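Local coordinates for protein MGS-M5 (Unidentified, PDB 4Q3N) that probably catalyses the NAD-dependent interconversion of L-lactate and pyruvate as an L-lactate dehydrogenase, at residues Tyr18-Val23 with Met46-Gly51; Leu126-Trp131 with Ile304-Leu309; Arg154-Gln159 with Tyr213-Asp218; Cys183-Asn188 with Glu292-Gln297; Tyr221-Ile224 with Ala229-Tyr232. One frame throughout, in Å; residues are numbered along the deposited sequence.

Five contacts sample both halves of a lactate dehydrogenase subunit. Contact 1 lies in the NAD-binding domain, where helices 13-25 and 38-49 meet, about 32 Å centre to centre from contact 2, on the opposite side of the chain's centre. Contact 2 ties helix 123-134 of that domain to the C-terminal helix 292-311, whose beginning also serves contact 4. The long loop closed by contact 2 encloses contacts 3, 4 and 5. Contacts 3 and 5 share helix 206-227, while contacts 3 and 4 touch through Ile157 and Trp184, and their segments alternate along the chain. Contacts 1, 3 and 5 also reach the second subunit, so helices that pack within the subunit also line its interface with that neighbour.

Contact 1: Tyr18-Val23 with Met46-Gly51; sequences YAYAMV and MDLNHG
Ala19 meets Leu48 first along the helix, its CB standing 3.9 Å from CD1 of Leu48. One residue on, Tyr20 takes the other branch of the same leucine: CD2 of Leu48 approaches the ring obliquely, with Tyr20 CD1 3.6 Å from Leu48 CD2. The tyrosine's CG is anti to its own nitrogen (chi1 -168°), which carries the ring past the leucine and lets its hydroxyl bond to the backbone oxygen of Tyr232 of the second subunit. One turn beyond Ala19, Val23 closes the row more loosely, Val23 CG2 lying 4.4 Å from Leu48 CD2. A single forked side chain thus fills the groove between two helices, one methyl against Ala19 and the other against Tyr20 and, more loosely, Val23, and the meeting is wholly apolar. Beneath it, Leu31 touches both Ala19 and Leu48, and Leu33 also packs on Leu48, so strand 30-34 floors the contact. Next to the leucine, Asp47 forms a salt bridge with Lys227 of the second subunit. Helix 13-25 is the crossover of the first beta-alpha-beta unit, between strands 5-9 and 30-34, and helix 38-49 follows on the same face of the Rossmann-type sheet, packed beside it through Leu48.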
# COMPACT_ATOMS: atom_id res chain seq x y z
N TYR A 18 -6.37 17.18 2.77
CA TYR A 18 -4.96 16.81 2.79
C TYR A 18 -4.65 15.85 3.97
O TYR A 18 -4.07 14.75 3.78
CB TYR A 18 -4.10 18.08 2.89
CG TYR A 18 -2.63 17.83 3.24
CD1 TYR A 18 -1.83 16.97 2.49
CD2 TYR A 18 -2.05 18.48 4.32
CE1 TYR A 18 -0.44 16.76 2.82
CE2 TYR A 18 -0.67 18.32 4.65
CZ TYR A 18 0.12 17.46 3.88
OH TYR A 18 1.45 17.29 4.21
N ALA A 19 -5.03 16.24 5.18
CA ALA A 19 -4.79 15.40 6.34
C ALA A 19 -5.47 14.01 6.18
O ALA A 19 -4.83 12.99 6.44
CB ALA A 19 -5.27 16.08 7.60
N TYR A 20 -6.73 14.00 5.72
CA TYR A 20 -7.43 12.72 5.63
C TYR A 20 -6.77 11.84 4.59
O TYR A 20 -6.71 10.62 4.74
CB TYR A 20 -8.87 12.93 5.24
CG TYR A 20 -9.82 11.75 5.37
CD1 TYR A 20 -9.94 11.02 6.57
CD2 TYR A 20 -10.70 11.48 4.36
CE1 TYR A 20 -10.92 10.02 6.69
CE2 TYR A 20 -11.69 10.50 4.47
CZ TYR A 20 -11.79 9.81 5.64
OH TYR A 20 -12.81 8.90 5.69
N ALA A 21 -6.37 12.45 3.48
CA ALA A 21 -5.70 11.67 2.43
C ALA A 21 -4.41 11.05 2.96
O ALA A 21 -4.10 9.87 2.67
CB ALA A 21 -5.44 12.56 1.15
N MET A 22 -3.66 11.82 3.77
CA MET A 22 -2.44 11.28 4.41
C MET A 22 -2.72 10.13 5.34
O MET A 22 -1.96 9.15 5.36
CB MET A 22 -1.68 12.36 5.20
CG MET A 22 -0.88 13.27 4.23
SD MET A 22 0.47 14.05 5.08
CE MET A 22 -0.47 15.10 6.15
N VAL A 23 -3.79 10.25 6.13
CA VAL A 23 -4.20 9.16 7.01
C VAL A 23 -4.54 7.90 6.19
O VAL A 23 -4.16 6.78 6.56
CB VAL A 23 -5.41 9.55 7.86
CG1 VAL A 23 -5.96 8.33 8.64
CG2 VAL A 23 -5.00 10.66 8.84
N MET A 46 -10.19 14.51 16.58
CA MET A 46 -11.04 13.37 17.01
C MET A 46 -11.51 12.59 15.79
O MET A 46 -11.37 11.36 15.72
CB MET A 46 -12.25 13.83 17.79
CG MET A 46 -11.93 14.50 19.10
SD MET A 46 -13.41 15.29 19.74
CE MET A 46 -12.72 16.06 21.23
N ASP A 47 -12.05 13.30 14.80
CA ASP A 47 -12.73 12.64 13.68
C ASP A 47 -11.69 11.82 12.88
O ASP A 47 -12.00 10.71 12.42
CB ASP A 47 -13.43 13.69 12.78
CG ASP A 47 -14.59 13.12 11.95
OD1 ASP A 47 -15.09 11.99 12.23
OD2 ASP A 47 -15.05 13.85 11.02
N LEU A 48 -10.48 12.37 12.72
CA LEU A 48 -9.41 11.60 12.04
C LEU A 48 -9.00 10.41 12.88
O LEU A 48 -8.88 9.32 12.35
CB LEU A 48 -8.18 12.45 11.77
CG LEU A 48 -8.27 13.55 10.70
CD1 LEU A 48 -6.87 14.23 10.61
CD2 LEU A 48 -8.66 12.98 9.34
N ASN A 49 -8.77 10.63 14.19
CA ASN A 49 -8.31 9.53 15.07
C ASN A 49 -9.25 8.35 15.10
O ASN A 49 -8.81 7.21 15.18
CB ASN A 49 -8.09 10.01 16.51
CG ASN A 49 -6.71 10.61 16.69
OD1 ASN A 49 -5.75 10.11 16.08
ND2 ASN A 49 -6.58 11.68 17.50
N HIS A 50 -10.54 8.63 15.00
CA HIS A 50 -11.53 7.57 15.09
C HIS A 50 -11.51 6.62 13.89
O HIS A 50 -12.12 5.57 13.94
CB HIS A 50 -12.93 8.18 15.26
CG HIS A 50 -13.07 8.90 16.56
ND1 HIS A 50 -14.13 9.74 16.85
CD2 HIS A 50 -12.28 8.89 17.65
CE1 HIS A 50 -13.98 10.23 18.07
NE2 HIS A 50 -12.86 9.72 18.59
N GLY A 51 -10.87 6.99 12.81
CA GLY A 51 -10.78 6.07 11.67
C GLY A 51 -9.48 5.23 11.70
O GLY A 51 -9.33 4.27 10.93

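Contact 2: Leu126-Trp131 with Ile304-Leu309; sequences LAYVAW and ILRKNL
Tyr128 and Leu309 supply the apolar part of this contact, and the tyrosine ring is its platform. Leu309 brings CD1 over one face, 3.7 Å from the ring centroid and 15° off the normal, a CH-pi contact. The second methyl of the leucine comes down at the near end of the ring, with Leu309 CD2 3.6 Å from Tyr128 CD1. On the opposite face sits Trp131 of the same helix, whose CE3 is 3.9 Å above the Tyr128 ring plane and offset toward the rim. The ring is therefore held between a leucine methyl and the edge of an indole. Its CG lies anti to the backbone nitrogen (chi1 -174°), pointing the ring across to helix 292-311.

The polar part is slight. Arg306, its chain bent at chi2 and chi3, presents NH1 to the phenol oxygen in a weak hydrogen bond, Arg306 NH1 to Tyr128 OH being 3.4 Å. The oxygen lies at the edge of the guanidinium, near its plane, while ring and guanidinium planes stand 83° apart. A stronger partner of NH1 is the backbone oxygen of Gln268, and NH2 forms salt bridges with Asp310 and the terminal carboxylate of Tyr314. With an alanine here in place of the ring, a gap is likely to open beneath Leu309, and NH1 would be left without its phenol contact, though still bonded to Gln268.

The chemistry implies that this contact between helix 123-134 of the NAD-binding domain and helix 292-311 rests chiefly on methyl-to-ring packing, with the arginine anchored mainly by other partners.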
# COMPACT_ATOMS: atom_id res chain seq x y z
N LEU A 126 1.74 34.12 -2.32
CA LEU A 126 1.81 33.86 -0.89
C LEU A 126 3.02 32.99 -0.53
O LEU A 126 3.58 33.14 0.56
CB LEU A 126 0.50 33.22 -0.39
CG LEU A 126 -0.70 34.19 -0.45
CD1 LEU A 126 -1.94 33.50 0.08
CD2 LEU A 126 -0.43 35.56 0.29
N ALA A 127 3.46 32.16 -1.46
CA ALA A 127 4.71 31.42 -1.26
C ALA A 127 5.90 32.37 -1.21
O ALA A 127 6.84 32.21 -0.38
CB ALA A 127 4.90 30.34 -2.38
N TYR A 128 5.89 33.37 -2.07
CA TYR A 128 6.96 34.37 -2.03
C TYR A 128 6.92 35.11 -0.68
O TYR A 128 7.96 35.38 -0.05
CB TYR A 128 6.81 35.37 -3.20
CG TYR A 128 7.93 36.39 -3.34
CD1 TYR A 128 7.92 37.57 -2.62
CD2 TYR A 128 8.99 36.16 -4.22
CE1 TYR A 128 8.95 38.49 -2.73
CE2 TYR A 128 10.01 37.07 -4.35
CZ TYR A 128 9.99 38.24 -3.60
OH TYR A 128 11.01 39.15 -3.74
N VAL A 129 5.71 35.46 -0.26
CA VAL A 129 5.55 36.17 1.00
C VAL A 129 6.08 35.31 2.14
O VAL A 129 6.86 35.77 2.97
CB VAL A 129 4.09 36.57 1.26
CG1 VAL A 129 3.90 37.07 2.73
CG2 VAL A 129 3.70 37.70 0.25
N ALA A 130 5.68 34.05 2.16
CA ALA A 130 6.13 33.14 3.21
C ALA A 130 7.65 33.01 3.16
O ALA A 130 8.32 32.99 4.19
CB ALA A 130 5.46 31.77 3.06
N TRP A 131 8.20 32.97 1.95
CA TRP A 131 9.65 32.84 1.83
C TRP A 131 10.35 34.04 2.49
O TRP A 131 11.22 33.88 3.37
CB TRP A 131 10.07 32.69 0.35
CG TRP A 131 11.55 32.91 0.17
CD1 TRP A 131 12.57 32.27 0.85
CD2 TRP A 131 12.20 33.83 -0.72
NE1 TRP A 131 13.79 32.74 0.43
CE2 TRP A 131 13.59 33.71 -0.51
CE3 TRP A 131 11.73 34.75 -1.68
CZ2 TRP A 131 14.53 34.49 -1.22
CZ3 TRP A 131 12.65 35.50 -2.37
CH2 TRP A 131 14.05 35.37 -2.14
N ILE A 304 3.01 39.24 -14.32
CA ILE A 304 1.75 39.41 -13.61
C ILE A 304 1.97 39.24 -12.10
O ILE A 304 1.51 40.05 -11.30
CB ILE A 304 0.69 38.39 -14.14
CG1 ILE A 304 0.19 38.86 -15.51
CG2 ILE A 304 -0.50 38.26 -13.16
CD1 ILE A 304 -0.71 37.84 -16.24
N LEU A 305 2.71 38.21 -11.72
CA LEU A 305 3.02 37.95 -10.32
C LEU A 305 3.95 39.00 -9.76
O LEU A 305 3.78 39.48 -8.62
CB LEU A 305 3.63 36.55 -10.16
CG LEU A 305 2.72 35.38 -10.55
CD1 LEU A 305 3.53 34.05 -10.71
CD2 LEU A 305 1.60 35.21 -9.50
N ARG A 306 4.92 39.42 -10.56
CA ARG A 306 5.82 40.45 -10.08
C ARG A 306 5.03 41.77 -9.83
O ARG A 306 5.30 42.51 -8.87
CB ARG A 306 6.98 40.68 -11.06
CG ARG A 306 8.11 41.51 -10.47
CD ARG A 306 8.61 40.86 -9.16
NE ARG A 306 8.28 41.71 -8.03
CZ ARG A 306 8.81 41.62 -6.82
NH1 ARG A 306 9.71 40.68 -6.53
NH2 ARG A 306 8.45 42.51 -5.89
N LYS A 307 4.05 42.05 -10.68
CA LYS A 307 3.27 43.29 -10.49
C LYS A 307 2.42 43.20 -9.21
O LYS A 307 2.30 44.18 -8.44
CB LYS A 307 2.37 43.55 -11.71
CG LYS A 307 1.44 44.79 -11.60
CD LYS A 307 2.26 46.07 -11.44
CE LYS A 307 1.41 47.30 -11.71
NZ LYS A 307 0.13 47.27 -10.93
N ASN A 308 1.81 42.02 -9.00
CA ASN A 308 1.10 41.72 -7.77
C ASN A 308 2.01 41.98 -6.56
O ASN A 308 1.64 42.72 -5.66
CB ASN A 308 0.62 40.27 -7.74
CG ASN A 308 -0.58 40.00 -8.66
OD1 ASN A 308 -1.29 40.91 -9.08
ND2 ASN A 308 -0.78 38.74 -8.98
N LEU A 309 3.20 41.40 -6.55
CA LEU A 309 4.15 41.57 -5.44
C LEU A 309 4.57 43.02 -5.26
O LEU A 309 4.64 43.49 -4.13
CB LEU A 309 5.41 40.67 -5.64
CG LEU A 309 5.21 39.16 -5.48
CD1 LEU A 309 6.44 38.32 -5.94
CD2 LEU A 309 4.80 38.75 -4.05

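Contact 3: Arg154-Gln159 with Tyr213-Asp218; sequences RYEISQ and YLKVRD
The carboxylate of Glu156 offers both oxygens to the ammonium of Lys215, with Lys215 NZ 3.2 Å from Glu156 OE1 and likewise 3.2 Å from Glu156 OE2. Each hydrogen bond is weak by itself, but the pair makes a forked salt bridge. The same OE2 also lies in the plane of the neighbouring Tyr155 ring, at its edge, while Gln159 CG rests over one face of that ring, 3.7 Å above its plane. The Tyr213 ring on the partner helix is overlaid in the same fashion by Arg217 CG, and its hydroxyl accepts a hydrogen bond of 3.0 Å from Arg217 NH1 to Tyr213 OH, nearly in the guanidinium plane.

The contact joins helix 147-161 to the long helix 206-227, both of the alpha/beta C-terminal domain, with Ile212 adding apolar contact to Glu156 and Ile157. Their two charged side chains cross at about a right angle. Lys215 is bent at every torsion beyond CB, and the repeated bends arch the chain outward, so that the ammonium arrives at the carboxylate end of Glu156; its CE also passes 3.8 Å from Glu156 OE2. The glutamate is folded too, with chi2 at -65°. Beneath the ion pair, Glu156 CG comes within 4.5 Å of Val216 CG2, a loose apolar touch, and Val216 packs further on Ile172 of strand 168-173.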
# COMPACT_ATOMS: atom_id res chain seq x y z
N ARG A 154 -3.28 15.84 -17.05
CA ARG A 154 -3.04 14.41 -17.28
C ARG A 154 -4.36 13.64 -17.32
O ARG A 154 -4.58 12.82 -18.22
CB ARG A 154 -2.12 13.84 -16.20
CG ARG A 154 -0.81 14.61 -16.09
CD ARG A 154 -0.06 14.18 -14.85
NE ARG A 154 0.64 12.92 -15.06
CZ ARG A 154 1.42 12.35 -14.15
NH1 ARG A 154 1.61 12.93 -12.98
NH2 ARG A 154 2.03 11.21 -14.45
N TYR A 155 -5.25 13.94 -16.38
CA TYR A 155 -6.59 13.34 -16.42
C TYR A 155 -7.29 13.61 -17.74
O TYR A 155 -7.85 12.70 -18.37
CB TYR A 155 -7.48 13.85 -15.25
CG TYR A 155 -8.94 13.44 -15.43
CD1 TYR A 155 -9.37 12.11 -15.20
CD2 TYR A 155 -9.90 14.36 -15.87
CE1 TYR A 155 -10.73 11.74 -15.41
CE2 TYR A 155 -11.23 14.00 -16.04
CZ TYR A 155 -11.64 12.71 -15.83
OH TYR A 155 -12.96 12.42 -16.03
N GLU A 156 -7.27 14.87 -18.21
CA GLU A 156 -8.05 15.19 -19.42
C GLU A 156 -7.49 14.46 -20.64
O GLU A 156 -8.23 13.91 -21.44
CB GLU A 156 -8.06 16.71 -19.69
CG GLU A 156 -8.81 17.56 -18.60
CD GLU A 156 -10.31 17.27 -18.53
OE1 GLU A 156 -10.84 16.67 -19.48
OE2 GLU A 156 -10.94 17.66 -17.50
N ILE A 157 -6.18 14.52 -20.80
CA ILE A 157 -5.52 13.82 -21.91
C ILE A 157 -5.85 12.32 -21.85
O ILE A 157 -6.15 11.72 -22.89
CB ILE A 157 -4.01 14.04 -21.86
CG1 ILE A 157 -3.66 15.51 -22.18
CG2 ILE A 157 -3.27 13.12 -22.81
CD1 ILE A 157 -2.18 15.82 -21.75
N SER A 158 -5.91 11.74 -20.65
CA SER A 158 -6.09 10.29 -20.52
C SER A 158 -7.46 9.88 -21.01
O SER A 158 -7.64 8.77 -21.52
CB SER A 158 -5.89 9.82 -19.08
OG SER A 158 -7.01 10.17 -18.30
N GLN A 159 -8.44 10.77 -20.86
CA GLN A 159 -9.77 10.50 -21.33
C GLN A 159 -9.86 10.47 -22.87
O GLN A 159 -10.78 9.85 -23.40
CB GLN A 159 -10.79 11.54 -20.75
CG GLN A 159 -10.91 11.47 -19.24
CD GLN A 159 -11.10 10.06 -18.71
OE1 GLN A 159 -12.21 9.56 -18.69
NE2 GLN A 159 -10.00 9.41 -18.24
N TYR A 213 -6.74 22.67 -22.76
CA TYR A 213 -6.24 23.83 -22.01
C TYR A 213 -7.41 24.60 -21.37
O TYR A 213 -7.38 24.93 -20.18
CB TYR A 213 -5.39 24.74 -22.92
CG TYR A 213 -5.27 26.19 -22.44
CD1 TYR A 213 -4.44 26.57 -21.36
CD2 TYR A 213 -5.99 27.18 -23.06
CE1 TYR A 213 -4.38 27.96 -20.95
CE2 TYR A 213 -5.94 28.49 -22.67
CZ TYR A 213 -5.15 28.89 -21.63
OH TYR A 213 -5.18 30.24 -21.29
N LEU A 214 -8.46 24.85 -22.15
CA LEU A 214 -9.63 25.56 -21.63
C LEU A 214 -10.26 24.81 -20.46
O LEU A 214 -10.60 25.41 -19.43
CB LEU A 214 -10.66 25.77 -22.74
CG LEU A 214 -10.18 26.66 -23.91
CD1 LEU A 214 -11.25 26.92 -24.99
CD2 LEU A 214 -9.66 27.98 -23.38
N LYS A 215 -10.37 23.48 -20.60
CA LYS A 215 -10.93 22.66 -19.51
C LYS A 215 -10.11 22.79 -18.25
O LYS A 215 -10.62 22.87 -17.13
CB LYS A 215 -10.96 21.15 -19.92
CG LYS A 215 -12.06 20.76 -20.88
CD LYS A 215 -13.43 20.87 -20.20
CE LYS A 215 -13.56 19.88 -19.02
NZ LYS A 215 -13.46 18.42 -19.37
N VAL A 216 -8.80 22.76 -18.43
CA VAL A 216 -7.92 22.90 -17.27
C VAL A 216 -8.07 24.29 -16.63
O VAL A 216 -8.19 24.41 -15.40
CB VAL A 216 -6.44 22.64 -17.66
CG1 VAL A 216 -5.48 23.05 -16.52
CG2 VAL A 216 -6.25 21.18 -18.03
N ARG A 217 -8.09 25.33 -17.47
CA ARG A 217 -8.32 26.70 -17.01
C ARG A 217 -9.61 26.89 -16.19
O ARG A 217 -9.63 27.62 -15.20
CB ARG A 217 -8.41 27.66 -18.22
CG ARG A 217 -7.11 28.05 -18.88
CD ARG A 217 -6.50 29.35 -18.31
NE ARG A 217 -7.48 30.34 -17.87
CZ ARG A 217 -7.89 31.37 -18.59
NH1 ARG A 217 -7.46 31.57 -19.83
NH2 ARG A 217 -8.78 32.22 -18.07
N ASP A 218 -10.68 26.22 -16.62
CA ASP A 218 -12.04 26.42 -16.08
C ASP A 218 -12.38 25.43 -14.97
O ASP A 218 -13.44 25.53 -14.37
CB ASP A 218 -13.06 26.27 -17.18
CG ASP A 218 -14.38 26.95 -16.88
OD1 ASP A 218 -14.42 28.08 -16.29
OD2 ASP A 218 -15.41 26.38 -17.31

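Contact 4: Cys183-Asn188 with Glu292-Gln297; sequences CWSNAN and EKENSQ
A buried carboxylate gripping a loop defines this contact within the alpha/beta C-terminal domain: Glu294, in the first turn of helix 292-311, holds the bend between strands 181-182 and 188-189. Its two oxygens are used separately. Glu294 OE2 accepts the backbone amide of Ser185, with Ser185 N 2.9 Å from Glu294 OE2 and an N-H...O angle of 159°, while Ser185 OG donates to Glu294 OE1 across 2.6 Å. Both bonds use the syn lone pairs, so one serine fills the mouth of the carboxylate. Ser185 OG stands between its own nitrogen and carbonyl carbon (chi1 61°), which turns the hydroxyl back beside the amide. That hydroxyl also accepts from Asn186, ND2 being 3.0 Å from Ser185 OG. The glutamate chain runs extended beyond CG and brings the group past Cys183, whose SG is 3.9 Å from Glu294 OE1. A glutamine in its place, lacking the charge and one acceptor oxygen, is likely to leave either the amide or the hydroxyl of Ser185 without its mate. Around this pair, Phe181 of strand 181-182 touches Glu294, Leu173 of strand 168-173 touches Cys183, and Trp184 turns to Leu153 and Ile157 of helix 147-161.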
# COMPACT_ATOMS: atom_id res chain seq x y z
N CYS A 183 2.69 23.30 -21.29
CA CYS A 183 3.94 23.16 -22.02
C CYS A 183 3.79 21.99 -23.02
O CYS A 183 4.14 20.84 -22.72
CB CYS A 183 5.09 22.92 -21.02
SG CYS A 183 6.66 22.70 -21.82
N TRP A 184 3.22 22.27 -24.19
CA TRP A 184 3.04 21.19 -25.17
C TRP A 184 4.35 20.74 -25.83
O TRP A 184 4.39 19.66 -26.37
CB TRP A 184 2.06 21.62 -26.29
CG TRP A 184 0.60 21.81 -25.81
CD1 TRP A 184 -0.16 22.97 -25.86
CD2 TRP A 184 -0.25 20.80 -25.27
NE1 TRP A 184 -1.42 22.73 -25.36
CE2 TRP A 184 -1.51 21.42 -24.98
CE3 TRP A 184 -0.07 19.44 -24.98
CZ2 TRP A 184 -2.59 20.71 -24.45
CZ3 TRP A 184 -1.14 18.73 -24.42
CH2 TRP A 184 -2.38 19.37 -24.14
N SER A 185 5.39 21.59 -25.85
CA SER A 185 6.63 21.24 -26.57
C SER A 185 7.37 20.11 -25.85
O SER A 185 8.21 19.42 -26.47
CB SER A 185 7.55 22.44 -26.70
OG SER A 185 7.91 22.90 -25.39
N ASN A 186 7.13 19.97 -24.56
CA ASN A 186 7.77 18.92 -23.72
C ASN A 186 6.72 18.01 -23.09
O ASN A 186 6.61 17.94 -21.87
CB ASN A 186 8.60 19.53 -22.59
CG ASN A 186 9.89 20.17 -23.06
OD1 ASN A 186 10.97 19.65 -22.81
ND2 ASN A 186 9.78 21.32 -23.72
N ALA A 187 5.88 17.39 -23.91
CA ALA A 187 4.80 16.57 -23.38
C ALA A 187 4.91 15.21 -24.05
O ALA A 187 5.16 15.16 -25.24
CB ALA A 187 3.45 17.19 -23.66
N ASN A 188 4.82 14.13 -23.28
CA ASN A 188 4.82 12.81 -23.87
C ASN A 188 3.88 11.84 -23.16
O ASN A 188 3.32 12.11 -22.08
CB ASN A 188 6.22 12.22 -23.94
CG ASN A 188 7.03 12.46 -22.72
OD1 ASN A 188 7.68 13.50 -22.60
ND2 ASN A 188 7.04 11.48 -21.81
N GLU A 292 8.98 29.37 -28.43
CA GLU A 292 8.80 30.82 -28.38
C GLU A 292 7.48 31.24 -27.73
O GLU A 292 7.45 32.15 -26.88
CB GLU A 292 8.90 31.37 -29.80
CG GLU A 292 8.68 32.84 -29.96
CD GLU A 292 8.84 33.28 -31.43
OE1 GLU A 292 9.43 32.50 -32.22
OE2 GLU A 292 8.38 34.39 -31.77
N LYS A 293 6.40 30.57 -28.11
CA LYS A 293 5.11 30.84 -27.49
C LYS A 293 5.13 30.62 -25.97
O LYS A 293 4.73 31.49 -25.20
CB LYS A 293 4.03 29.96 -28.13
CG LYS A 293 2.67 30.05 -27.47
CD LYS A 293 1.62 29.22 -28.22
CE LYS A 293 0.27 29.19 -27.47
NZ LYS A 293 -0.83 28.47 -28.17
N GLU A 294 5.63 29.47 -25.53
CA GLU A 294 5.64 29.12 -24.10
C GLU A 294 6.53 30.08 -23.30
O GLU A 294 6.21 30.47 -22.17
CB GLU A 294 6.14 27.67 -23.93
CG GLU A 294 5.20 26.68 -24.51
CD GLU A 294 5.87 25.33 -24.81
OE1 GLU A 294 7.13 25.25 -24.77
OE2 GLU A 294 5.14 24.38 -25.14
N ASN A 295 7.67 30.46 -23.89
CA ASN A 295 8.56 31.35 -23.18
C ASN A 295 7.88 32.71 -22.97
O ASN A 295 7.98 33.33 -21.90
CB ASN A 295 9.87 31.53 -23.96
CG ASN A 295 11.04 31.84 -23.04
OD1 ASN A 295 11.14 31.31 -21.94
ND2 ASN A 295 11.91 32.72 -23.47
N SER A 296 7.20 33.16 -24.01
CA SER A 296 6.40 34.37 -23.92
C SER A 296 5.32 34.23 -22.84
O SER A 296 5.08 35.16 -22.05
CB SER A 296 5.79 34.68 -25.28
OG SER A 296 4.99 35.83 -25.19
N GLN A 297 4.66 33.08 -22.82
CA GLN A 297 3.59 32.89 -21.84
C GLN A 297 4.16 32.85 -20.43
O GLN A 297 3.54 33.34 -19.50
CB GLN A 297 2.79 31.61 -22.14
CG GLN A 297 1.95 31.66 -23.46
CD GLN A 297 1.31 30.31 -23.71
OE1 GLN A 297 2.01 29.29 -23.86
NE2 GLN A 297 -0.00 30.27 -23.65

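Contact 5: Tyr221-Ile224 with Ala229-Tyr232; sequences YEII and ATYY
Ile224 and Ala229 bring the two backbones within 4.3 Å, CA to CA, where helix 206-227 ends and the chain turns toward helix 232-246. This is a helix-to-helix connection in the C-terminal domain: residues 221-224 are helical, whereas Ala229 and Thr230 run extended and Tyr231 takes the N-cap position of the next helix. The extended pair thus passes across the end of the helix it has just left.

Ile223 and Thr230 cross at about a right angle. Ile223 CG2 lies anti to the backbone nitrogen, which sets this methyl against the departing chain, 3.7 Å from Thr230 CB and equally 3.7 Å from Ala229 O. Ile224, more exposed, runs its CG1 alongside the backbone, 4.1 Å from Thr230 N. Arg152 of helix 147-161 touches both Ile223 and Thr230. The polar end of Thr230 looks elsewhere: OG1 bonds to Asp47 of the second subunit, whose carboxylate also accepts from the backbone nitrogens of Tyr231 and Tyr232. The turn therefore offers the beginning of helix 232-246 to a neighbouring acid. On the intrachain side, Ile223 CD1 reaches to 4.1 Å from that same Thr230 OG1.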
# COMPACT_ATOMS: atom_id res chain seq x y z
N TYR A 221 -13.38 26.72 -11.35
CA TYR A 221 -14.68 27.40 -11.41
C TYR A 221 -15.81 26.39 -11.52
O TYR A 221 -16.88 26.52 -10.90
CB TYR A 221 -14.76 28.35 -12.62
CG TYR A 221 -16.11 29.01 -12.69
CD1 TYR A 221 -17.18 28.40 -13.31
CD2 TYR A 221 -16.29 30.28 -12.15
CE1 TYR A 221 -18.45 29.02 -13.36
CE2 TYR A 221 -17.52 30.91 -12.20
CZ TYR A 221 -18.60 30.27 -12.81
OH TYR A 221 -19.81 30.90 -12.88
N GLU A 222 -15.57 25.41 -12.38
CA GLU A 222 -16.59 24.41 -12.67
C GLU A 222 -16.96 23.64 -11.38
O GLU A 222 -18.15 23.43 -11.08
CB GLU A 222 -16.05 23.47 -13.76
CG GLU A 222 -17.03 22.60 -14.44
CD GLU A 222 -18.23 23.36 -14.99
OE1 GLU A 222 -18.06 24.10 -15.98
OE2 GLU A 222 -19.34 23.20 -14.40
N ILE A 223 -15.93 23.24 -10.63
CA ILE A 223 -16.16 22.48 -9.41
C ILE A 223 -16.84 23.38 -8.35
O ILE A 223 -17.85 23.00 -7.77
CB ILE A 223 -14.85 21.88 -8.90
CG1 ILE A 223 -14.42 20.72 -9.83
CG2 ILE A 223 -15.05 21.30 -7.44
CD1 ILE A 223 -12.85 20.34 -9.74
N ILE A 224 -16.29 24.56 -8.14
CA ILE A 224 -16.87 25.52 -7.18
C ILE A 224 -18.32 25.77 -7.48
O ILE A 224 -19.14 25.82 -6.56
CB ILE A 224 -16.10 26.85 -7.22
CG1 ILE A 224 -14.69 26.66 -6.61
CG2 ILE A 224 -16.86 27.97 -6.47
CD1 ILE A 224 -13.68 27.70 -7.09
N ALA A 229 -16.81 24.45 -3.39
CA ALA A 229 -15.39 24.63 -3.20
C ALA A 229 -14.67 23.42 -3.82
O ALA A 229 -15.28 22.37 -3.95
CB ALA A 229 -15.06 24.75 -1.69
N THR A 230 -13.42 23.58 -4.20
CA THR A 230 -12.65 22.42 -4.65
C THR A 230 -11.63 22.06 -3.56
O THR A 230 -11.03 22.96 -2.95
CB THR A 230 -11.98 22.71 -6.02
OG1 THR A 230 -11.05 21.67 -6.35
CG2 THR A 230 -11.27 24.03 -6.02
N TYR A 231 -11.45 20.77 -3.26
CA TYR A 231 -10.50 20.39 -2.22
C TYR A 231 -9.98 18.96 -2.29
O TYR A 231 -8.91 18.70 -1.79
CB TYR A 231 -11.09 20.62 -0.80
CG TYR A 231 -12.57 20.26 -0.62
CD1 TYR A 231 -12.97 18.98 -0.27
CD2 TYR A 231 -13.57 21.27 -0.78
CE1 TYR A 231 -14.35 18.69 -0.06
CE2 TYR A 231 -14.91 20.96 -0.66
CZ TYR A 231 -15.29 19.68 -0.28
OH TYR A 231 -16.62 19.44 -0.12
N TYR A 232 -10.71 18.03 -2.91
CA TYR A 232 -10.15 16.67 -2.98
C TYR A 232 -8.90 16.62 -3.88
O TYR A 232 -7.86 15.99 -3.55
CB TYR A 232 -11.23 15.68 -3.48
CG TYR A 232 -12.35 15.49 -2.45
CD1 TYR A 232 -12.06 15.28 -1.11
CD2 TYR A 232 -13.69 15.54 -2.84
CE1 TYR A 232 -13.07 15.11 -0.17
CE2 TYR A 232 -14.71 15.37 -1.92
CZ TYR A 232 -14.39 15.16 -0.59
OH TYR A 232 -15.39 15.04 0.35